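Local coordinates for protein arginine kinase (Anthopleura japonica, PDB 4RF6) that catalyses the reversible transfer of a phosphoryl group from ATP to L-arginine, giving phosphoarginine and ADP, with two phosphagen kinase units joined in one chain, at residues 393-396 with 397-401; 436-439 with 440-444. All blocks are in the same frame, centred on the assembly; numbering follows the deposited sequence.

Interaction 1. Residues 393-396 with 397-401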
loop_
_atom_site.group_PDB
_atom_site.type_symbol
_atom_site.label_atom_id
_atom_site.label_comp_id
_atom_site.label_asym_id
_atom_site.label_seq_id
_atom_site.Cartn_x
_atom_site.Cartn_y
_atom_site.Cartn_z
ATOM N N GLU A 393 -4.577 9.198 -37.231
ATOM C CA GLU A 393 -4.994 10.599 -37.268
ATOM C C GLU A 393 -5.688 10.978 -35.968
ATOM O O GLU A 393 -5.421 12.034 -35.386
ATOM C CB GLU A 393 -5.947 10.866 -38.436
ATOM C CG GLU A 393 -5.465 10.359 -39.784
ATOM C CD GLU A 393 -5.736 8.879 -39.982
ATOM O OE1 GLU A 393 -4.887 8.195 -40.585
ATOM O OE2 GLU A 393 -6.800 8.403 -39.535
ATOM N N LEU A 394 -6.589 10.107 -35.522
ATOM C CA LEU A 394 -7.290 10.298 -34.260
ATOM C C LEU A 394 -6.273 10.326 -33.120
ATOM O O LEU A 394 -6.347 11.176 -32.229
ATOM C CB LEU A 394 -8.313 9.174 -34.051
ATOM C CG LEU A 394 -9.385 9.283 -32.969
ATOM C CD1 LEU A 394 -10.609 8.486 -33.374
ATOM C CD2 LEU A 394 -8.882 8.774 -31.639
ATOM N N PHE A 395 -5.324 9.393 -33.161
ATOM C CA PHE A 395 -4.251 9.340 -32.177
ATOM C C PHE A 395 -3.480 10.658 -32.144
ATOM O O PHE A 395 -3.218 11.208 -31.073
ATOM C CB PHE A 395 -3.296 8.187 -32.488
ATOM C CG PHE A 395 -2.132 8.090 -31.533
ATOM C CD1 PHE A 395 -2.314 7.619 -30.237
ATOM C CD2 PHE A 395 -0.855 8.462 -31.934
ATOM C CE1 PHE A 395 -1.246 7.527 -29.358
ATOM C CE2 PHE A 395 0.217 8.371 -31.060
ATOM C CZ PHE A 395 0.023 7.902 -29.771
ATOM N N ASP A 396 -3.128 11.163 -33.323
ATOM C CA ASP A 396 -2.372 12.404 -33.420
ATOM C C ASP A 396 -3.148 13.614 -32.889
ATOM O O ASP A 396 -2.573 14.486 -32.232
ATOM C CB ASP A 396 -1.909 12.653 -34.858
ATOM C CG ASP A 396 -0.728 11.789 -35.250
ATOM O OD1 ASP A 396 -0.545 11.551 -36.465
ATOM O OD2 ASP A 396 0.013 11.347 -34.346
ATOM N N SER A 397 -4.449 13.660 -33.162
ATOM C CA SER A 397 -5.275 14.786 -32.731
ATOM C C SER A 397 -5.496 14.819 -31.217
ATOM O O SER A 397 -5.837 15.867 -30.660
ATOM C CB SER A 397 -6.619 14.802 -33.477
ATOM O OG SER A 397 -7.306 13.565 -33.349
ATOM N N LEU A 398 -5.282 13.686 -30.550
ATOM C CA LEU A 398 -5.588 13.573 -29.118
ATOM C C LEU A 398 -4.385 13.310 -28.199
ATOM O O LEU A 398 -4.453 13.590 -27.002
ATOM C CB LEU A 398 -6.648 12.485 -28.888
ATOM C CG LEU A 398 -8.015 12.697 -29.553
ATOM C CD1 LEU A 398 -8.924 11.501 -29.327
ATOM C CD2 LEU A 398 -8.676 13.967 -29.032
ATOM N N LYS A 399 -3.294 12.786 -28.751
ATOM C CA LYS A 399 -2.186 12.267 -27.937
ATOM C C LYS A 399 -1.546 13.267 -26.964
ATOM O O LYS A 399 -0.865 12.868 -26.015
ATOM C CB LYS A 399 -1.112 11.624 -28.825
ATOM C CG LYS A 399 -0.394 12.594 -29.758
ATOM C CD LYS A 399 0.348 11.857 -30.864
ATOM C CE LYS A 399 1.381 12.751 -31.538
ATOM N NZ LYS A 399 2.561 12.991 -30.651
ATOM N N ASP A 400 -1.770 14.558 -27.186
ATOM C CA ASP A 400 -1.113 15.586 -26.385
ATOM C C ASP A 400 -2.061 16.255 -25.392
ATOM O O ASP A 400 -1.629 16.967 -24.479
ATOM C CB ASP A 400 -0.480 16.629 -27.303
ATOM C CG ASP A 400 0.640 16.057 -28.152
ATOM O OD1 ASP A 400 1.437 15.257 -27.621
ATOM O OD2 ASP A 400 0.714 16.408 -29.351
ATOM N N LYS A 401 -3.356 16.021 -25.575
ATOM C CA LYS A 401 -4.367 16.584 -24.686
ATOM C C LYS A 401 -4.414 15.814 -23.370
ATOM O O LYS A 401 -4.215 14.598 -23.344
ATOM C CB LYS A 401 -5.746 16.537 -25.346
ATOM C CG LYS A 401 -5.831 17.257 -26.683
ATOM C CD LYS A 401 -7.229 17.125 -27.264
ATOM C CE LYS A 401 -7.475 18.165 -28.349
ATOM N NZ LYS A 401 -8.934 18.333 -28.633
#

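Interaction 2. Residues 436-439 with 440-444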
loop_
_atom_site.group_PDB
_atom_site.type_symbol
_atom_site.label_atom_id
_atom_site.label_comp_id
_atom_site.label_asym_id
_atom_site.label_seq_id
_atom_site.Cartn_x
_atom_site.Cartn_y
_atom_site.Cartn_z
ATOM N N LEU A 436 -13.202 14.688 -23.360
ATOM C CA LEU A 436 -11.962 15.117 -23.996
ATOM C C LEU A 436 -11.499 14.117 -25.045
ATOM O O LEU A 436 -10.986 14.507 -26.093
ATOM C CB LEU A 436 -10.863 15.345 -22.953
ATOM C CG LEU A 436 -9.519 15.863 -23.465
ATOM C CD1 LEU A 436 -9.722 17.074 -24.349
ATOM C CD2 LEU A 436 -8.600 16.218 -22.305
ATOM N N PHE A 437 -11.694 12.829 -24.779
ATOM C CA PHE A 437 -11.315 11.811 -25.753
ATOM C C PHE A 437 -12.549 11.166 -26.390
ATOM O O PHE A 437 -12.507 10.022 -26.836
ATOM C CB PHE A 437 -10.399 10.764 -25.108
ATOM C CG PHE A 437 -9.230 11.362 -24.364
ATOM C CD1 PHE A 437 -8.283 12.123 -25.035
ATOM C CD2 PHE A 437 -9.082 11.163 -22.994
ATOM C CE1 PHE A 437 -7.203 12.683 -24.355
ATOM C CE2 PHE A 437 -8.013 11.715 -22.304
ATOM C CZ PHE A 437 -7.069 12.480 -22.985
ATOM N N ALA A 438 -13.639 11.928 -26.447
ATOM C CA ALA A 438 -14.886 11.481 -27.078
ATOM C C ALA A 438 -14.752 10.855 -28.472
ATOM O O ALA A 438 -15.422 9.853 -28.746
ATOM C CB ALA A 438 -15.934 12.611 -27.095
ATOM N N PRO A 439 -13.913 11.439 -29.366
ATOM C CA PRO A 439 -13.785 10.805 -30.682
ATOM C C PRO A 439 -13.417 9.326 -30.598
ATOM O O PRO A 439 -13.753 8.575 -31.519
ATOM C CB PRO A 439 -12.659 11.604 -31.341
ATOM C CG PRO A 439 -12.824 12.968 -30.779
ATOM C CD PRO A 439 -13.212 12.739 -29.330
ATOM N N LEU A 440 -12.764 8.910 -29.514
ATOM C CA LEU A 440 -12.499 7.488 -29.299
ATOM C C LEU A 440 -13.580 6.818 -28.448
ATOM O O LEU A 440 -14.110 5.764 -28.820
ATOM C CB LEU A 440 -11.129 7.265 -28.646
ATOM C CG LEU A 440 -10.852 5.779 -28.390
ATOM C CD1 LEU A 440 -10.832 5.042 -29.716
ATOM C CD2 LEU A 440 -9.562 5.528 -27.618
ATOM N N PHE A 441 -13.893 7.424 -27.302
ATOM C CA PHE A 441 -14.842 6.838 -26.356
ATOM C C PHE A 441 -16.261 6.688 -26.918
ATOM O O PHE A 441 -16.927 5.689 -26.637
ATOM C CB PHE A 441 -14.874 7.638 -25.046
ATOM C CG PHE A 441 -13.783 7.266 -24.072
ATOM C CD1 PHE A 441 -12.564 7.936 -24.083
ATOM C CD2 PHE A 441 -13.986 6.256 -23.132
ATOM C CE1 PHE A 441 -11.558 7.601 -23.191
ATOM C CE2 PHE A 441 -12.991 5.914 -22.234
ATOM C CZ PHE A 441 -11.772 6.592 -22.262
ATOM N N ASP A 442 -16.728 7.665 -27.699
ATOM C CA ASP A 442 -18.079 7.588 -28.270
ATOM C C ASP A 442 -18.239 6.331 -29.111
ATOM O O ASP A 442 -19.256 5.640 -29.035
ATOM C CB ASP A 442 -18.380 8.798 -29.154
ATOM C CG ASP A 442 -18.557 10.073 -28.368
ATOM O OD1 ASP A 442 -18.545 10.013 -27.121
ATOM O OD2 ASP A 442 -18.721 11.134 -29.010
ATOM N N LYS A 443 -17.223 6.049 -29.920
ATOM C CA LYS A 443 -17.248 4.901 -30.820
ATOM C C LYS A 443 -17.241 3.575 -30.063
ATOM O O LYS A 443 -17.906 2.617 -30.463
ATOM C CB LYS A 443 -16.068 4.964 -31.798
ATOM C CG LYS A 443 -16.205 6.067 -32.843
ATOM C CD LYS A 443 -14.941 6.227 -33.685
ATOM C CE LYS A 443 -15.053 7.424 -34.639
ATOM N NZ LYS A 443 -15.141 8.733 -33.912
ATOM N N ILE A 444 -16.488 3.514 -28.970
ATOM C CA ILE A 444 -16.434 2.291 -28.164
ATOM C C ILE A 444 -17.717 2.094 -27.361
ATOM O O ILE A 444 -18.235 0.978 -27.276
ATOM C CB ILE A 444 -15.194 2.265 -27.252
ATOM C CG1 ILE A 444 -13.953 1.954 -28.080
ATOM C CG2 ILE A 444 -15.328 1.212 -26.171
ATOM C CD1 ILE A 444 -12.749 2.718 -27.641
#

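Interaction 1. Residues 393-396 with 397-401
E393 meets S397 through its carbonyl: S397 N gives a helical hydrogen bond to E393 O at 2.9 Å. The hydroxyl of S397, set between its own backbone N and carbonyl carbon (chi1 55°), is turned back over the preceding turn. There S397 OG lies 2.8 Å from L394 O, while E393 O is also near enough to take its single proton, and which carbonyl receives it is not settled. A small serine suits this exposed place because it can fold onto its own helix. The carboxylate of E393 turns the other way, to T391.

L394 and L398 sit one turn apart and touch by branch ends, L394 CD2 to L398 CD1 at 3.6 Å, their side chains slanting across each other. The backbone bond beneath, L398 N to L394 O, is weak, and L398 N also reaches F395 O at 3.3 Å from above the carbonyl plane. F395 O is thus shared by an i+4 donor, K399 N, and an i+3 donor, L398 N, as is common toward the C-terminal end of a helix, here 392-398 in the small helical N-terminal region of the second phosphagen kinase unit; a type I turn, L398 to K401, follows.

K399 N lies nearly in line with the F395 C=O, 2.8 Å from F395 O, but the bond is bent at the hydrogen (133°). The F395 ring, with CG anti to the backbone N (chi1 178°), is brought beside K399, whose CB stands over the ring centre in a CH-pi contact, 4.1 Å from the centroid. The same ring rests on L409 and Y410 of helix 409-418, a buried place that suits an aromatic.

D396 runs alongside K399, both side chains pointing the same way. D396 OD2 lies 3.4 Å from K399 CE, yet the charged ends do not meet; K399 NZ bends off toward D400 in a long salt bridge and makes a weak hydrogen bond to S371 O.

Interaction 2. Residues 436-439 with 440-444
F437 and F441 meet with the aromatic ring of one beside the CB of the other: F441 CD1 comes within 3.7 Å of F437 CB. The F437 carbonyl lies at the edge of the F441 ring, near its plane, while the F437 ring itself leads away to L409 and C412 of helix 409-418. Two bulky aromatics thus serve buried places without stacking on each other.

On the outer side, D442 turns back over A438. D442 N bonds to A438 O at 2.8 Å, in the carbonyl plane, and D442 CB and CG both lie 3.2 Å from A438 O. With CG anti to the carbonyl carbon (chi1 -71°), both carboxylate oxygens lie 3.7 Å from A438 CB, a small methyl. Beside it, K443 bends at chi4 (65°), so that K443 NZ meets P439 O at 2.8 Å, on a lone pair.

F437 O accepts F441 N at 3.0 Å and L440 N at 2.9 Å, the latter from above its carbonyl plane. F437 marks both the break after helix 433-436 and the N-cap position of helix 438-448, where P439, with no N-H to give, fits the first turn.

In the fold
Coming from the N terminus, the chain enters helix 392-398 and closes interaction 1 toward its end, passes through helix 409-418 and short helix 433-436, then closes interaction 2 at the start of helix 438-448. Both are local turns in the N-terminal region of the second phosphagen kinase unit, and they follow in series, neither enclosing nor crossing the other. The two centres are 12 Å apart, and the segments pack directly: L398 CD2 lies 3.8 Å from L436 O, and K401 O is 3.6 Å from F437 CZ. Helix 409-418 joins them further, since L409 touches F395, L398 and F437. Y389 of helix 385-389 touches L440, K443 and I444.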